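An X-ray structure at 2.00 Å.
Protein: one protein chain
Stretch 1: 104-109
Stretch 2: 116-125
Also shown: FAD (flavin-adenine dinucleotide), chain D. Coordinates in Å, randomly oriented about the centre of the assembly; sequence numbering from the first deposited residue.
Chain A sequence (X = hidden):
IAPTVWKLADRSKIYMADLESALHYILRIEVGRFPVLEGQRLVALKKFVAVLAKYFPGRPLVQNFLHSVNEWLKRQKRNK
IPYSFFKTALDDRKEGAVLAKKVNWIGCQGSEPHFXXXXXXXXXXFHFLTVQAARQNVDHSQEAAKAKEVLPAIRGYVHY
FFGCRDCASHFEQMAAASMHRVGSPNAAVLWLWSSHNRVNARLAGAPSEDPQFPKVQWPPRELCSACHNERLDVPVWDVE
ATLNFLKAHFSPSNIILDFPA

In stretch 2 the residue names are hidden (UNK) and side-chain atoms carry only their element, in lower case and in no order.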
# COMPACT_ATOMS: atom_id res chain seq x y z
N ASN A 104 -3.96 14.90 0.79
CA ASN A 104 -3.19 15.62 1.79
C ASN A 104 -2.09 14.69 2.27
O ASN A 104 -2.33 13.79 3.07
CB ASN A 104 -4.08 16.05 2.96
CG ASN A 104 -3.31 16.73 4.07
OD1 ASN A 104 -2.39 17.51 3.80
ND2 ASN A 104 -3.67 16.44 5.32
N TRP A 105 -0.88 14.90 1.76
CA TRP A 105 0.27 14.08 2.12
C TRP A 105 0.97 14.71 3.31
O TRP A 105 1.09 15.94 3.39
CB TRP A 105 1.25 14.01 0.95
CG TRP A 105 0.62 13.61 -0.35
CD1 TRP A 105 0.65 14.30 -1.53
CD2 TRP A 105 -0.15 12.43 -0.59
NE1 TRP A 105 -0.06 13.62 -2.49
CE2 TRP A 105 -0.57 12.48 -1.94
CE3 TRP A 105 -0.54 11.34 0.20
CZ2 TRP A 105 -1.35 11.47 -2.52
CZ3 TRP A 105 -1.32 10.34 -0.37
CH2 TRP A 105 -1.72 10.42 -1.73
N ILE A 106 1.41 13.89 4.25
CA ILE A 106 2.15 14.41 5.38
C ILE A 106 3.48 13.69 5.41
O ILE A 106 4.53 14.30 5.20
CB ILE A 106 1.39 14.22 6.72
CG1 ILE A 106 0.06 14.98 6.68
CG2 ILE A 106 2.24 14.75 7.87
CD1 ILE A 106 -0.70 14.97 8.00
N GLY A 107 3.45 12.38 5.64
CA GLY A 107 4.68 11.62 5.67
C GLY A 107 5.12 11.28 4.26
O GLY A 107 6.22 10.77 4.04
N CYS A 108 4.26 11.57 3.29
CA CYS A 108 4.55 11.29 1.88
C CYS A 108 4.64 12.56 1.04
O CYS A 108 4.56 12.53 -0.19
CB CYS A 108 3.48 10.36 1.33
SG CYS A 108 3.75 8.60 1.72
N GLN A 109 4.81 13.69 1.72
CA GLN A 109 4.90 15.00 1.08
C GLN A 109 6.22 15.16 0.31
O GLN A 109 7.28 15.12 0.89
CB GLN A 109 4.80 16.08 2.16
CG GLN A 109 4.99 17.50 1.69
CD GLN A 109 3.88 17.95 0.78
OE1 GLN A 109 3.85 17.60 -0.40
NE2 GLN A 109 2.94 18.72 1.32
N UNK A 116 7.48 11.96 -4.77
CA UNK A 116 6.73 11.20 -3.79
C UNK A 116 5.22 11.23 -4.01
O UNK A 116 4.74 10.95 -5.11
c UNK A 116 8.50 11.25 1.36
n UNK A 116 8.94 11.19 0.11
n UNK A 116 8.07 12.41 1.86
c UNK A 116 8.99 12.33 -0.81
c UNK A 116 7.09 11.73 -2.40
n UNK A 116 8.49 10.15 2.12
c UNK A 116 8.61 11.93 -2.22
N UNK A 117 4.48 11.55 -2.97
CA UNK A 117 3.03 11.60 -3.12
C UNK A 117 2.34 10.25 -3.09
O UNK A 117 2.67 9.38 -2.28
N UNK A 118 1.39 10.06 -3.99
CA UNK A 118 0.63 8.82 -4.03
C UNK A 118 1.47 7.54 -4.00
O UNK A 118 1.17 6.64 -3.23
c UNK A 118 -2.72 5.96 -4.51
c UNK A 118 -1.08 7.51 -5.39
c UNK A 118 -2.02 7.16 -4.42
c UNK A 118 -1.56 5.45 -6.56
c UNK A 118 -0.86 6.65 -6.46
c UNK A 118 -0.29 8.79 -5.26
c UNK A 118 -2.49 5.10 -5.59
N UNK A 119 2.51 7.43 -4.86
CA UNK A 119 3.36 6.24 -4.89
C UNK A 119 3.88 5.90 -3.50
O UNK A 119 3.93 4.74 -3.10
c UNK A 119 3.76 7.54 -6.83
c UNK A 119 2.92 8.40 -5.90
c UNK A 119 4.47 6.63 -5.87
N UNK A 120 4.26 6.94 -2.76
CA UNK A 120 4.76 6.77 -1.40
C UNK A 120 3.63 6.23 -0.53
O UNK A 120 3.82 5.27 0.22
s UNK A 120 5.59 8.30 0.91
c UNK A 120 5.25 8.12 -0.88
N UNK A 121 2.45 6.83 -0.64
CA UNK A 121 1.32 6.41 0.16
C UNK A 121 0.87 5.00 -0.17
O UNK A 121 0.34 4.31 0.70
o UNK A 121 -0.52 7.15 -1.25
c UNK A 121 0.14 7.37 -0.02
N UNK A 122 1.09 4.56 -1.40
CA UNK A 122 0.68 3.22 -1.81
C UNK A 122 1.58 2.18 -1.15
O UNK A 122 1.09 1.16 -0.66
c UNK A 122 0.72 3.09 -3.33
c UNK A 122 0.08 1.85 -5.40
c UNK A 122 0.01 1.85 -3.87
c UNK A 122 -1.45 1.85 -3.39
N UNK A 123 2.89 2.43 -1.12
CA UNK A 123 3.83 1.54 -0.46
C UNK A 123 3.42 1.41 1.01
O UNK A 123 3.34 0.31 1.55
c UNK A 123 7.72 -0.63 -3.95
c UNK A 123 6.61 -2.02 -2.31
c UNK A 123 6.06 1.70 -1.72
c UNK A 123 5.26 2.09 -0.51
c UNK A 123 6.66 2.55 -2.61
c UNK A 123 6.09 -0.91 -1.64
c UNK A 123 7.21 0.49 -3.28
n UNK A 123 7.35 1.82 -3.55
c UNK A 123 7.41 -1.87 -3.46
c UNK A 123 6.39 0.37 -2.13
N UNK A 124 3.18 2.56 1.66
CA UNK A 124 2.82 2.55 3.07
C UNK A 124 1.57 1.72 3.29
O UNK A 124 1.56 0.85 4.16
c UNK A 124 3.87 4.79 3.44
c UNK A 124 2.26 3.92 5.13
c UNK A 124 2.61 3.98 3.63
N UNK A 125 0.55 1.96 2.47
CA UNK A 125 -0.71 1.22 2.57
C UNK A 125 -0.46 -0.28 2.41
O UNK A 125 -0.94 -1.08 3.22
c UNK A 125 -3.86 1.62 0.19
c UNK A 125 -3.00 0.91 1.25
c UNK A 125 -1.70 1.70 1.49
c UNK A 125 -3.79 0.79 2.56
PA FAD D . 8.78 5.29 -1.00
O1A FAD D . 7.49 5.63 -1.67
O2A FAD D . 9.77 4.34 -1.56
O5B FAD D . 8.51 4.83 0.48
C5B FAD D . 7.36 5.15 1.26
C4B FAD D . 7.92 5.15 2.66
O4B FAD D . 7.78 3.78 3.12
C3B FAD D . 9.23 5.79 3.17
O3B FAD D . 9.19 7.19 3.41
C2B FAD D . 9.50 4.92 4.31
O2B FAD D . 8.94 5.32 5.52
C1B FAD D . 8.92 3.54 3.95
N9A FAD D . 9.76 2.56 3.34
C8A FAD D . 10.92 2.65 2.53
N7A FAD D . 11.46 1.53 2.17
C5A FAD D . 10.63 0.60 2.79
C6A FAD D . 10.72 -0.80 2.82
N6A FAD D . 11.71 -1.49 2.23
N1A FAD D . 9.79 -1.54 3.52
C2A FAD D . 8.81 -0.96 4.27
N3A FAD D . 8.71 0.43 4.25
C4A FAD D . 9.66 1.17 3.48
N1 FAD D . 9.30 4.50 -9.42
C2 FAD D . 10.20 4.58 -10.46
O2 FAD D . 10.65 5.71 -10.72
N3 FAD D . 10.45 3.33 -11.01
C4 FAD D . 9.90 2.08 -10.63
O4 FAD D . 10.20 1.02 -11.28
C4X FAD D . 9.01 2.10 -9.57
N5 FAD D . 8.32 0.91 -9.18
C5X FAD D . 7.31 0.87 -8.19
C6 FAD D . 6.62 -0.34 -7.97
C7 FAD D . 5.62 -0.37 -6.96
C7M FAD D . 4.92 -1.72 -6.78
C8 FAD D . 5.32 0.78 -6.17
C8M FAD D . 4.33 0.94 -5.04
C9 FAD D . 5.99 1.97 -6.44
C9A FAD D . 6.97 2.12 -7.46
N10 FAD D . 7.82 3.26 -7.91
C10 FAD D . 8.70 3.35 -8.95
C1' FAD D . 7.78 4.41 -7.06
C2' FAD D . 8.77 4.51 -5.94
O2' FAD D . 8.98 3.21 -5.33
C3' FAD D . 8.49 5.47 -4.83
O3' FAD D . 7.20 5.22 -4.28
C4' FAD D . 8.69 6.96 -5.04
O4' FAD D . 9.90 7.22 -5.81
C5' FAD D . 8.61 7.85 -3.88
O5' FAD D . 9.72 7.52 -3.03
P FAD D . 9.85 7.92 -1.54
O1P FAD D . 11.28 8.25 -1.42
O2P FAD D . 8.92 9.01 -1.14
O3P FAD D . 9.52 6.65 -0.61
O HOH W 1 7.17 13.91 4.48

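Position 116 carries seven side-chain atoms: three carbons in a row, a nitrogen, then a carbon bearing two more nitrogens. That terminal group is planar and nitrogen-rich, and it reaches back over the turn formed by residues 106 to 109. This is arginine. With several N-H groups spread around its edge, Arg116 can serve several acceptors at once: NH1 donates to Gln109 O at 3.0 Å, NH2 makes a weak bond to Gly107 O at 3.0 Å, and a water joins NH1 to Ile106 O. Its NE donates to FAD O2P at 2.5 Å, so a positive side chain meets a phosphate while holding the turn.

Position 117 has no side-chain atoms and is therefore glycine. Its phi/psi of 79/-137° would press a CB against the carbonyl oxygen of the preceding residue, and an ideal CB would also lie 3.6 Å from Trp105 NE1. The bare CA of Gly117 instead sits over the face of the indole, 3.8 Å from the centroid of the five-membered ring of Trp105, in a CH-pi contact. Its N donates to Cys108 O at 2.9 Å, and it occupies the N-cap position of the following helix.

Position 118 shows one carbon leading to a six-carbon ring, with no further atom. Its CA-to-CB bond points away from stretch 1, yet its CB touches Trp105 CZ2 at 4.0 Å. This is phenylalanine. An apolar aromatic suits this buried place, where the indole approaches the edge of the Phe118 ring.

At 119, three carbons close a ring onto the backbone nitrogen and make no contact with stretch 1, which identifies proline. In the first turn of a helix the lack of an N-H costs little, and the CB of Pro119 lies 3.5 Å from FAD O3'.

Position 120 has one carbon and one sulfur, and the sulfur lies 2.0 Å from Cys108 SG. Only a covalent bond explains that distance, so this is cysteine; the Cys108-Cys120 disulfide has a chi3 of -79°.

Position 121 has one carbon and one oxygen, and its CB lies 3.3 Å from Trp105 CZ3. This is serine. Ser121 OG donates to Phe118 O at 2.7 Å, satisfying a buried hydroxyl within the helix.

Position 122 has four carbons forked at the second and no contact with stretch 1: leucine, whose flexible apolar side chain suits a buried place. At 123, one carbon leads to fused five- and six-membered rings holding eight carbons and one nitrogen, without touching stretch 1; this is tryptophan. Trp123 NE1 donates to FAD O2' at 2.8 Å, and FAD C8M lies over one face of its ring. Position 124 has three carbons branching at the first, one branch carbon 4.2 Å from Cys108 SG, hence valine, a compact apolar neighbour for the disulfide. Position 125 repeats the forked four-carbon pattern beyond reach of stretch 1; it is leucine, again apolar and buried.

The contact thus combines a covalent link with polar and packing support. The disulfide ties the turn to the helix, Arg116 and Gly117 N bind its carbonyls, and Trp105 packs against the start of the helix.

Stretch 2 (116-125) RGFPCSLWVL
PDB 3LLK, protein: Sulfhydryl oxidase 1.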